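Local coordinates for DNA polymerase (Pyrobaculum calidifontis, PDB 5MDN), which probably catalyses template-directed DNA synthesis from deoxyribonucleoside triphosphates, as a family B DNA polymerase of a hyperthermophilic archaeon, at residues Cys128-Val133 and Gly154-Phe159; Leu354-Gly359 and Asp501-Ala506. All blocks are in the same frame, centred on the assembly; numbering follows the deposited sequence.

In the fold
Interaction 1 lies well out from the middle of the molecule, where the open end of the 131-141/144-155 hairpin, at the margin of a mixed sheet, frays into loops; it is partly buried. Interaction 2, with its centre about 14 Å away and nearer the middle of the chain, is buried and sets the end of helix 326-356 against helix 495-512. Main-chain hydrogen bonds and one indole N-H hold the first; methyl packing and an arginine tip make up the second. The two share no segment but abut: C128 and A129 pack on S355 and S356, and F159 touches helix 495-512, so the two helices joined in interaction 2 also flank interaction 1.

Interaction 1: residues Cys128-Val133 and Gly154-Phe159; sequences CAWNVV and GVEEGF
The indole of W130 lies along the loop that follows strand 144-155 and presents its pyrrole edge to the carbonyls there. With CG anti to the carbonyl carbon (chi1 -67°), NE1 reaches F159 O at 2.7 Å in a nearly straight bond (172° at the hydrogen). The acceptor sits almost in the ring plane, yet the donor stands well above the carbonyl plane of F159. G158 O also comes to this edge, near CD1. E156 runs beside W130, pointing the same way: CG takes the crowded position between N and carbonyl carbon (chi1 64°), bringing it 3.4 Å from W130 CB, and the extended chain carries OE2 alongside CB and CG of W130, the carboxylate and ring planes steeply inclined. R2 makes a cation-pi contact with W130 and a weak, long ion pair with E156.

The two backbones are joined by E156 N to W130 O, 2.9 Å, and V132 N to G154 O, 3.0 Å; these bonds bracket N131 and V155, an antiparallel non-hydrogen-bonded pair. The carboxamide of N131 turns back along its own chain, ND2 bonding V126 O and, weakly, A129 O. An alanine for W130 would lose the bond to F159 O and would probably loosen the hold on G158 and F159. The chemistry thus implies a backbone ladder prolonged by one side-chain donor, which ties the loop beyond the strand to the hairpin.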
# COMPACT_ATOMS: atom_id res chain seq x y z
N CYS A 128 -10.86 2.26 -14.75
CA CYS A 128 -11.73 3.05 -13.89
C CYS A 128 -11.95 4.45 -14.48
O CYS A 128 -11.89 5.46 -13.78
CB CYS A 128 -11.17 3.14 -12.47
SG CYS A 128 -11.00 1.55 -11.63
N ALA A 129 -12.21 4.48 -15.78
CA ALA A 129 -12.53 5.72 -16.48
C ALA A 129 -13.26 5.36 -17.76
O ALA A 129 -12.92 4.36 -18.41
CB ALA A 129 -11.27 6.54 -16.79
N TRP A 130 -14.25 6.16 -18.12
CA TRP A 130 -15.03 5.89 -19.33
C TRP A 130 -14.17 6.09 -20.57
O TRP A 130 -13.71 7.20 -20.85
CB TRP A 130 -16.25 6.80 -19.38
CG TRP A 130 -17.28 6.54 -18.33
CD1 TRP A 130 -17.48 7.26 -17.19
CD2 TRP A 130 -18.25 5.49 -18.32
NE1 TRP A 130 -18.52 6.71 -16.47
CE2 TRP A 130 -19.01 5.63 -17.14
CE3 TRP A 130 -18.55 4.44 -19.19
CZ2 TRP A 130 -20.04 4.76 -16.82
CZ3 TRP A 130 -19.57 3.57 -18.87
CH2 TRP A 130 -20.31 3.74 -17.69
N ASN A 131 -13.95 5.01 -21.31
CA ASN A 131 -13.24 5.05 -22.58
C ASN A 131 -14.24 5.03 -23.73
O ASN A 131 -15.38 4.59 -23.59
CB ASN A 131 -12.27 3.88 -22.71
CG ASN A 131 -11.11 3.96 -21.73
OD1 ASN A 131 -9.97 4.22 -22.13
ND2 ASN A 131 -11.39 3.74 -20.46
N VAL A 132 -13.79 5.52 -24.89
CA VAL A 132 -14.59 5.53 -26.11
C VAL A 132 -14.02 4.48 -27.05
O VAL A 132 -12.81 4.47 -27.33
CB VAL A 132 -14.61 6.92 -26.77
CG1 VAL A 132 -15.54 6.92 -27.97
CG2 VAL A 132 -15.02 7.98 -25.76
N VAL A 133 -14.88 3.59 -27.54
CA VAL A 133 -14.46 2.44 -28.33
C VAL A 133 -15.42 2.24 -29.48
O VAL A 133 -16.64 2.29 -29.30
CB VAL A 133 -14.39 1.15 -27.48
CG1 VAL A 133 -12.96 0.65 -27.37
CG2 VAL A 133 -15.00 1.37 -26.10
N GLY A 154 -10.27 8.20 -27.09
CA GLY A 154 -9.80 8.72 -25.82
C GLY A 154 -10.68 8.31 -24.66
O GLY A 154 -11.33 7.26 -24.68
N VAL A 155 -10.69 9.16 -23.63
CA VAL A 155 -11.54 8.98 -22.46
C VAL A 155 -12.45 10.19 -22.34
O VAL A 155 -12.08 11.31 -22.72
CB VAL A 155 -10.67 8.76 -21.19
CG1 VAL A 155 -9.24 9.23 -21.43
CG2 VAL A 155 -11.25 9.48 -19.97
N GLU A 156 -13.65 9.98 -21.80
CA GLU A 156 -14.59 11.05 -21.55
C GLU A 156 -14.68 11.31 -20.06
O GLU A 156 -14.64 10.38 -19.25
CB GLU A 156 -15.99 10.73 -22.09
CG GLU A 156 -16.63 9.54 -21.39
CD GLU A 156 -18.04 9.23 -21.87
OE1 GLU A 156 -18.38 9.57 -23.02
OE2 GLU A 156 -18.81 8.64 -21.07
N GLU A 157 -14.75 12.59 -19.69
CA GLU A 157 -15.01 12.92 -18.30
C GLU A 157 -16.39 12.41 -17.91
O GLU A 157 -17.37 12.65 -18.61
CB GLU A 157 -14.91 14.43 -18.08
CG GLU A 157 -13.49 14.98 -18.17
CD GLU A 157 -12.60 14.49 -17.03
OE1 GLU A 157 -12.07 13.36 -17.13
OE2 GLU A 157 -12.43 15.23 -16.04
N GLY A 158 -16.46 11.71 -16.78
CA GLY A 158 -17.71 11.10 -16.37
C GLY A 158 -17.58 10.34 -15.07
O GLY A 158 -16.51 9.80 -14.75
N PHE A 159 -18.65 10.31 -14.30
CA PHE A 159 -18.59 9.73 -12.97
C PHE A 159 -18.67 8.21 -13.04
O PHE A 159 -19.23 7.65 -13.99
CB PHE A 159 -19.70 10.29 -12.09
CG PHE A 159 -19.52 11.74 -11.76
CD1 PHE A 159 -18.77 12.14 -10.65
CD2 PHE A 159 -20.09 12.71 -12.55
CE1 PHE A 159 -18.60 13.48 -10.36
CE2 PHE A 159 -19.93 14.05 -12.27
CZ PHE A 159 -19.19 14.44 -11.17

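Interaction 2: residues Leu354-Gly359 and Asp501-Ala506; sequences LSSVSG and DERQRA
A506 lays its methyl over the last turn of helix 326-356, where CB lies 3.8 Å from L354 N and about as close to L354 CA. The small side chain lets the two backbones approach, and the CA atoms of L354 and A506 are 5.1 Å apart. Two branched side chains from 354-359 complete the apolar patch. L354 holds CG anti to its backbone N (chi1 -166°), which carries CD1 to 4.3 Å from A506 CB. V357 points at the opposing helix and meets the same methyl with CG2, at 4.2 Å.

The polar margin of the patch belongs to R503. Its chain leaves with CG anti to the backbone N and bends at chi3 (-85°), so that the guanidinium swings over to S356, NH2 standing 3.1 Å from S356 OG. That hydroxyl, set between N and carbonyl carbon, is hydrogen-bonded to Q353 O one turn back, and R503 NE makes a weak bond to the side chain of Q353.

Past V357, the first residue to leave helical geometry, the chain turns sharply: V357 O accepts from both S358 OG and G359 N, each at 2.5 Å. S355 OG bonds L360 O just beyond the turn. The contact thus joins the C-terminal end of helix 326-356 to the middle of helix 495-512, with L507 and M510 extending the apolar surface, helix 370-384 meeting L354 and V357, and the loop before strand 131-141 lying against S355 and S356.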
# COMPACT_ATOMS: atom_id res chain seq x y z
N LEU A 354 -7.37 6.87 -7.93
CA LEU A 354 -5.95 6.55 -8.00
C LEU A 354 -5.65 5.49 -9.05
O LEU A 354 -4.50 5.33 -9.45
CB LEU A 354 -5.44 6.09 -6.63
CG LEU A 354 -3.92 6.04 -6.44
CD1 LEU A 354 -3.31 7.41 -6.64
CD2 LEU A 354 -3.56 5.48 -5.07
N SER A 355 -6.67 4.74 -9.49
CA SER A 355 -6.50 3.78 -10.57
C SER A 355 -6.56 4.45 -11.94
O SER A 355 -5.81 4.08 -12.85
CB SER A 355 -7.55 2.68 -10.47
OG SER A 355 -7.48 1.81 -11.59
N SER A 356 -7.45 5.44 -12.11
CA SER A 356 -7.54 6.14 -13.38
C SER A 356 -6.36 7.08 -13.58
O SER A 356 -5.86 7.24 -14.70
CB SER A 356 -8.87 6.90 -13.47
OG SER A 356 -8.97 7.87 -12.44
N VAL A 357 -5.89 7.70 -12.49
CA VAL A 357 -4.53 8.22 -12.47
C VAL A 357 -3.57 7.04 -12.33
O VAL A 357 -3.96 5.93 -11.96
CB VAL A 357 -4.36 9.24 -11.34
CG1 VAL A 357 -3.08 10.04 -11.52
CG2 VAL A 357 -5.57 10.16 -11.26
N SER A 358 -2.31 7.28 -12.71
CA SER A 358 -1.26 6.26 -12.64
C SER A 358 -1.51 5.13 -13.65
O SER A 358 -0.59 4.75 -14.38
CB SER A 358 -1.14 5.69 -11.22
OG SER A 358 -2.03 4.61 -11.02
N GLY A 359 -2.73 4.60 -13.69
CA GLY A 359 -3.14 3.70 -14.74
C GLY A 359 -3.13 2.22 -14.42
O GLY A 359 -3.31 1.41 -15.33
N ASP A 501 -13.51 15.70 -5.45
CA ASP A 501 -12.49 15.92 -4.43
C ASP A 501 -11.54 14.73 -4.32
O ASP A 501 -10.34 14.91 -4.08
CB ASP A 501 -13.15 16.20 -3.08
CG ASP A 501 -12.19 16.81 -2.07
OD1 ASP A 501 -11.74 17.96 -2.29
OD2 ASP A 501 -11.88 16.14 -1.07
N GLU A 502 -12.06 13.51 -4.49
CA GLU A 502 -11.20 12.34 -4.50
C GLU A 502 -10.27 12.34 -5.71
O GLU A 502 -9.07 12.07 -5.59
CB GLU A 502 -12.04 11.06 -4.46
CG GLU A 502 -12.79 10.83 -3.15
CD GLU A 502 -11.88 10.44 -2.00
OE1 GLU A 502 -10.66 10.31 -2.21
OE2 GLU A 502 -12.39 10.24 -0.88
N ARG A 503 -10.82 12.61 -6.89
CA ARG A 503 -10.00 12.72 -8.09
C ARG A 503 -8.94 13.81 -7.94
O ARG A 503 -7.79 13.63 -8.36
CB ARG A 503 -10.88 12.99 -9.31
CG ARG A 503 -10.15 13.60 -10.49
CD ARG A 503 -10.89 13.39 -11.80
NE ARG A 503 -10.57 12.10 -12.40
CZ ARG A 503 -9.51 11.88 -13.17
NH1 ARG A 503 -8.67 12.87 -13.44
NH2 ARG A 503 -9.28 10.68 -13.68
N GLN A 504 -9.31 14.94 -7.34
CA GLN A 504 -8.35 16.01 -7.12
C GLN A 504 -7.21 15.55 -6.22
O GLN A 504 -6.04 15.84 -6.49
CB GLN A 504 -9.05 17.23 -6.52
CG GLN A 504 -8.12 18.32 -5.99
CD GLN A 504 -7.76 18.13 -4.53
OE1 GLN A 504 -6.68 18.53 -4.09
NE2 GLN A 504 -8.66 17.52 -3.77
N ARG A 505 -7.53 14.83 -5.14
CA ARG A 505 -6.48 14.37 -4.23
C ARG A 505 -5.61 13.30 -4.88
O ARG A 505 -4.39 13.27 -4.67
CB ARG A 505 -7.08 13.84 -2.93
CG ARG A 505 -6.03 13.25 -1.99
CD ARG A 505 -6.53 13.10 -0.57
NE ARG A 505 -5.64 12.23 0.20
CZ ARG A 505 -5.87 10.95 0.47
NH1 ARG A 505 -6.99 10.37 0.04
NH2 ARG A 505 -5.00 10.25 1.18
N ALA A 506 -6.22 12.42 -5.69
CA ALA A 506 -5.45 11.36 -6.34
C ALA A 506 -4.36 11.94 -7.24
O ALA A 506 -3.25 11.41 -7.30
CB ALA A 506 -6.38 10.45 -7.14